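Local atomic coordinates of Cow rumen GH26 endo-mannanase (Metagenome, PDB entry 6UEH), a protein that probably hydrolyses internal beta-1,4-mannosidic linkages of mannans such as galactomannan, as a family 26 endo-mannanase from the cow rumen. Residues E281-A293 and I340-L354. Residues are numbered along the deposited sequence; the frame is centred on the assembly and turned at random.
Sequences ENDYWNEAIKMLA and IWKYLYDKLTNEYDL
The ring of Tyr352 takes Ala293 CB over one face, 3.7 Å from the ring centroid, a CH-pi contact, while a water lies at its edge beside the hydroxyl. That water donates to Asn286 O at 2.6 Å and also hydrogen-bonds Tyr352 OH, bridging the two segments. Tyr343 is met at its edge, near the ring plane, by Ile289 CD1 and Asn286 OD1. The indole of Trp285 runs past it in the opposite direction, the five-membered ring and the phenol ring inclined at 33°, with Trp285 NE1 and CD1 against Tyr343 CD1 and CE1. Ile289 CD1 lies over one face of this indole, toward its rim, and Trp328 meets it edge-to-face. With CG anti to the backbone N (chi1 -176°), Tyr343 enters as a knob among Asn282, Trp285, Asn286 and Ile289. Two bonds then grip its hydroxyl: it donates to Asn286 OD1 at 2.7 Å, in the carbonyl plane on a lone pair, and accepts from Asn282 ND2 at 3.1 Å. The Asn286 amide is nearly coplanar with the phenol ring, whereas that of Asn282 stands almost upright to it; Asn282 ND2 is also bonded to Cys274 O.

Within the (beta/alpha)8 barrel of glycoside hydrolase family 26, these are consecutive outer helices: helix 280-301 leads into strand 306-309, and helix 334-351 into strand 357-362. The short segments cross at -48° with axes 10.9 Å apart. Further along, Ile289 divides its branches: CG1 lies 3.9 Å from Leu344 CD1, whereas CG2 turns to Leu348 CD2, at 3.8 Å, and to the Tyr352 ring. Leu348 also touches Phe308 and Trp359, and Leu292 touches Phe308. Asp353, leaving helical angles with positive phi, turns the chain, and Leu354 CD1 comes within 3.9 Å of Ala293 CB.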
# COMPACT_ATOMS: atom_id res chain seq x y z
N GLU A 281 25.62 -1.78 18.24
CA GLU A 281 24.37 -1.69 17.49
C GLU A 281 23.59 -2.99 17.59
O GLU A 281 22.39 -3.00 17.84
CB GLU A 281 24.62 -1.34 16.02
CG GLU A 281 24.87 0.13 15.74
CD GLU A 281 26.31 0.55 15.94
OE1 GLU A 281 27.11 -0.26 16.45
OE2 GLU A 281 26.64 1.70 15.58
N ASN A 282 24.30 -4.10 17.40
CA ASN A 282 23.68 -5.42 17.46
C ASN A 282 23.22 -5.78 18.87
O ASN A 282 22.15 -6.37 19.05
CB ASN A 282 24.65 -6.48 16.95
CG ASN A 282 24.06 -7.88 16.97
OD1 ASN A 282 24.49 -8.73 17.74
ND2 ASN A 282 23.07 -8.11 16.12
N ASP A 283 24.02 -5.41 19.86
CA ASP A 283 23.68 -5.67 21.25
C ASP A 283 22.42 -4.90 21.66
O ASP A 283 21.55 -5.44 22.34
CB ASP A 283 24.84 -5.30 22.18
CG ASP A 283 25.97 -6.32 22.13
OD1 ASP A 283 25.74 -7.46 21.67
OD2 ASP A 283 27.08 -5.98 22.58
N TYR A 284 22.33 -3.64 21.25
CA TYR A 284 21.13 -2.85 21.55
C TYR A 284 19.91 -3.41 20.83
O TYR A 284 18.86 -3.59 21.44
CB TYR A 284 21.30 -1.38 21.16
CG TYR A 284 20.00 -0.62 21.34
CD1 TYR A 284 19.56 -0.27 22.61
CD2 TYR A 284 19.20 -0.30 20.25
CE1 TYR A 284 18.36 0.39 22.79
CE2 TYR A 284 18.00 0.37 20.43
CZ TYR A 284 17.59 0.71 21.70
OH TYR A 284 16.39 1.38 21.88
N TRP A 285 20.07 -3.67 19.54
CA TRP A 285 19.01 -4.22 18.70
C TRP A 285 18.46 -5.51 19.31
O TRP A 285 17.25 -5.70 19.38
CB TRP A 285 19.55 -4.44 17.28
CG TRP A 285 18.59 -4.97 16.23
CD1 TRP A 285 18.83 -5.99 15.36
CD2 TRP A 285 17.27 -4.49 15.93
NE1 TRP A 285 17.74 -6.19 14.54
CE2 TRP A 285 16.77 -5.28 14.87
CE3 TRP A 285 16.46 -3.48 16.45
CZ2 TRP A 285 15.50 -5.09 14.33
CZ3 TRP A 285 15.20 -3.29 15.92
CH2 TRP A 285 14.73 -4.10 14.87
N ASN A 286 19.36 -6.36 19.78
CA ASN A 286 18.95 -7.61 20.42
C ASN A 286 18.19 -7.39 21.73
O ASN A 286 17.24 -8.12 22.02
CB ASN A 286 20.17 -8.50 20.68
CG ASN A 286 20.65 -9.20 19.42
OD1 ASN A 286 19.87 -9.42 18.49
ND2 ASN A 286 21.93 -9.55 19.38
N GLU A 287 18.60 -6.39 22.51
CA GLU A 287 17.90 -6.06 23.74
C GLU A 287 16.49 -5.56 23.45
O GLU A 287 15.54 -5.92 24.14
CB GLU A 287 18.66 -5.00 24.54
CG GLU A 287 19.92 -5.50 25.22
CD GLU A 287 20.48 -4.50 26.21
OE1 GLU A 287 19.73 -3.57 26.60
OE2 GLU A 287 21.66 -4.62 26.60
N ALA A 288 16.36 -4.74 22.41
CA ALA A 288 15.05 -4.22 22.01
C ALA A 288 14.15 -5.35 21.51
O ALA A 288 12.96 -5.39 21.83
CB ALA A 288 15.21 -3.15 20.94
N ILE A 289 14.72 -6.26 20.74
CA ILE A 289 13.98 -7.42 20.25
C ILE A 289 13.52 -8.30 21.42
O ILE A 289 12.40 -8.80 21.43
CB ILE A 289 14.82 -8.25 19.27
CG1 ILE A 289 15.06 -7.47 17.98
CG2 ILE A 289 14.14 -9.58 18.95
CD1 ILE A 289 16.01 -8.15 17.02
N LYS A 290 14.40 -8.45 22.41
CA LYS A 290 14.10 -9.24 23.60
C LYS A 290 12.89 -8.69 24.35
O LYS A 290 11.99 -9.44 24.75
CB LYS A 290 15.31 -9.29 24.54
CG LYS A 290 15.09 -10.11 25.81
CD LYS A 290 16.27 -9.98 26.77
CE LYS A 290 16.41 -8.54 27.27
NZ LYS A 290 17.48 -8.39 28.30
N MET A 291 12.86 -7.37 24.53
CA MET A 291 11.77 -6.73 25.27
C MET A 291 10.47 -6.79 24.47
O MET A 291 9.39 -6.94 25.04
CB MET A 291 12.13 -5.29 25.61
CG MET A 291 13.34 -5.18 26.52
SD MET A 291 13.56 -3.54 27.24
CE MET A 291 15.01 -3.81 28.24
N LEU A 292 10.59 -6.68 23.15
CA LEU A 292 9.44 -6.86 22.27
C LEU A 292 8.91 -8.28 22.35
O LEU A 292 7.70 -8.49 22.51
CB LEU A 292 9.82 -6.53 20.82
CG LEU A 292 8.76 -6.92 19.78
CD1 LEU A 292 7.57 -5.96 19.83
CD2 LEU A 292 9.37 -6.97 18.38
N ALA A 293 9.81 -9.26 22.23
CA ALA A 293 9.42 -10.67 22.22
C ALA A 293 8.73 -11.06 23.52
O ALA A 293 7.83 -11.90 23.53
CB ALA A 293 10.64 -11.55 21.98
N ILE A 340 17.77 -6.81 7.59
CA ILE A 340 17.30 -6.50 8.94
C ILE A 340 15.94 -7.14 9.21
O ILE A 340 15.71 -7.71 10.28
CB ILE A 340 17.22 -4.98 9.19
CG1 ILE A 340 18.61 -4.36 9.10
CG2 ILE A 340 16.59 -4.69 10.54
CD1 ILE A 340 18.63 -2.86 9.29
N TRP A 341 15.04 -7.06 8.22
CA TRP A 341 13.73 -7.70 8.33
C TRP A 341 13.87 -9.21 8.54
O TRP A 341 13.21 -9.79 9.41
CB TRP A 341 12.89 -7.43 7.07
CG TRP A 341 11.55 -8.12 7.08
CD1 TRP A 341 11.29 -9.42 6.73
CD2 TRP A 341 10.29 -7.55 7.45
NE1 TRP A 341 9.95 -9.69 6.86
CE2 TRP A 341 9.31 -8.56 7.30
CE3 TRP A 341 9.89 -6.29 7.90
CZ2 TRP A 341 7.97 -8.34 7.58
CZ3 TRP A 341 8.55 -6.07 8.18
CH2 TRP A 341 7.61 -7.09 8.02
N LYS A 342 14.72 -9.84 7.73
CA LYS A 342 14.95 -11.27 7.84
C LYS A 342 15.54 -11.62 9.20
O LYS A 342 15.21 -12.65 9.79
CB LYS A 342 15.86 -11.76 6.71
CG LYS A 342 15.23 -11.68 5.33
CD LYS A 342 16.15 -12.25 4.26
CE LYS A 342 15.50 -12.20 2.89
NZ LYS A 342 16.40 -12.72 1.83
N TYR A 343 16.42 -10.75 9.70
CA TYR A 343 17.02 -10.93 11.02
C TYR A 343 15.95 -10.98 12.10
O TYR A 343 15.93 -11.90 12.92
CB TYR A 343 18.01 -9.79 11.31
CG TYR A 343 18.77 -9.93 12.62
CD1 TYR A 343 18.23 -9.47 13.82
CD2 TYR A 343 20.04 -10.50 12.65
CE1 TYR A 343 18.93 -9.59 15.01
CE2 TYR A 343 20.74 -10.62 13.83
CZ TYR A 343 20.18 -10.16 15.01
OH TYR A 343 20.88 -10.28 16.19
N LEU A 344 15.05 -10.00 12.08
CA LEU A 344 13.97 -9.92 13.07
C LEU A 344 13.03 -11.12 12.94
O LEU A 344 12.63 -11.71 13.94
CB LEU A 344 13.19 -8.62 12.90
CG LEU A 344 11.99 -8.43 13.83
CD1 LEU A 344 12.42 -8.44 15.30
CD2 LEU A 344 11.24 -7.15 13.50
N TYR A 345 12.68 -11.46 11.71
CA TYR A 345 11.80 -12.59 11.43
C TYR A 345 12.38 -13.88 11.98
O TYR A 345 11.69 -14.64 12.66
CB TYR A 345 11.56 -12.71 9.92
CG TYR A 345 10.54 -13.75 9.51
CD1 TYR A 345 10.85 -15.11 9.49
CD2 TYR A 345 9.26 -13.37 9.09
CE1 TYR A 345 9.92 -16.05 9.10
CE2 TYR A 345 8.33 -14.31 8.70
CZ TYR A 345 8.66 -15.65 8.71
OH TYR A 345 7.74 -16.60 8.32
N ASP A 346 13.65 -14.12 11.69
CA ASP A 346 14.33 -15.32 12.16
C ASP A 346 14.48 -15.34 13.67
O ASP A 346 14.30 -16.38 14.31
CB ASP A 346 15.71 -15.46 11.50
CG ASP A 346 15.62 -15.75 10.01
OD1 ASP A 346 14.51 -16.10 9.54
OD2 ASP A 346 16.65 -15.66 9.32
N LYS A 347 14.80 -14.18 14.25
CA LYS A 347 14.97 -14.08 15.70
C LYS A 347 13.67 -14.39 16.45
O LYS A 347 13.68 -15.16 17.41
CB LYS A 347 15.47 -12.69 16.09
CG LYS A 347 16.99 -12.56 16.14
CD LYS A 347 17.57 -13.42 17.25
CE LYS A 347 19.07 -13.21 17.39
NZ LYS A 347 19.83 -13.66 16.19
N LEU A 348 12.57 -13.78 16.01
CA LEU A 348 11.29 -13.96 16.70
C LEU A 348 10.73 -15.37 16.53
O LEU A 348 10.21 -15.94 17.49
CB LEU A 348 10.27 -12.93 16.20
CG LEU A 348 10.49 -11.46 16.58
CD1 LEU A 348 9.25 -10.64 16.28
CD2 LEU A 348 10.89 -11.33 18.04
N THR A 349 10.83 -15.92 15.33
CA THR A 349 10.22 -17.22 15.05
C THR A 349 11.08 -18.39 15.54
O THR A 349 10.55 -19.39 16.03
CB THR A 349 9.94 -17.42 13.54
OG1 THR A 349 11.17 -17.36 12.80
CG2 THR A 349 8.98 -16.36 13.03
N ASN A 350 12.40 -18.27 15.43
CA ASN A 350 13.28 -19.37 15.80
C ASN A 350 13.76 -19.28 17.25
O ASN A 350 13.53 -20.19 18.04
CB ASN A 350 14.48 -19.43 14.85
CG ASN A 350 14.07 -19.78 13.43
OD1 ASN A 350 13.22 -20.64 13.22
ND2 ASN A 350 14.68 -19.11 12.46
N GLU A 351 14.44 -18.19 17.58
CA GLU A 351 15.04 -18.05 18.91
C GLU A 351 13.98 -17.84 19.99
O GLU A 351 14.11 -18.36 21.10
CB GLU A 351 16.04 -16.90 18.92
CG GLU A 351 16.75 -16.70 20.25
CD GLU A 351 18.11 -16.04 20.09
OE1 GLU A 351 19.00 -16.67 19.48
OE2 GLU A 351 18.28 -14.90 20.57
N TYR A 352 12.93 -17.09 19.68
CA TYR A 352 11.90 -16.80 20.67
C TYR A 352 10.63 -17.63 20.47
O TYR A 352 9.68 -17.51 21.24
CB TYR A 352 11.55 -15.31 20.64
CG TYR A 352 12.65 -14.45 21.23
CD1 TYR A 352 12.81 -14.34 22.60
CD2 TYR A 352 13.53 -13.75 20.41
CE1 TYR A 352 13.82 -13.56 23.15
CE2 TYR A 352 14.54 -12.97 20.95
CZ TYR A 352 14.68 -12.88 22.31
OH TYR A 352 15.68 -12.10 22.85
N ASP A 353 10.64 -18.47 19.44
CA ASP A 353 9.57 -19.43 19.18
C ASP A 353 8.19 -18.77 19.10
O ASP A 353 7.20 -19.31 19.58
CB ASP A 353 9.57 -20.52 20.26
CG ASP A 353 8.92 -21.81 19.79
OD1 ASP A 353 8.91 -22.07 18.57
OD2 ASP A 353 8.42 -22.57 20.65
N LEU A 354 8.14 -17.59 18.49
CA LEU A 354 6.89 -16.87 18.30
C LEU A 354 6.29 -17.18 16.93
O LEU A 354 6.94 -17.01 15.90
CB LEU A 354 7.11 -15.37 18.47
CG LEU A 354 7.46 -14.92 19.89
CD1 LEU A 354 8.04 -13.52 19.89
CD2 LEU A 354 6.23 -14.99 20.77
O HOH W 1 17.21 -10.63 21.39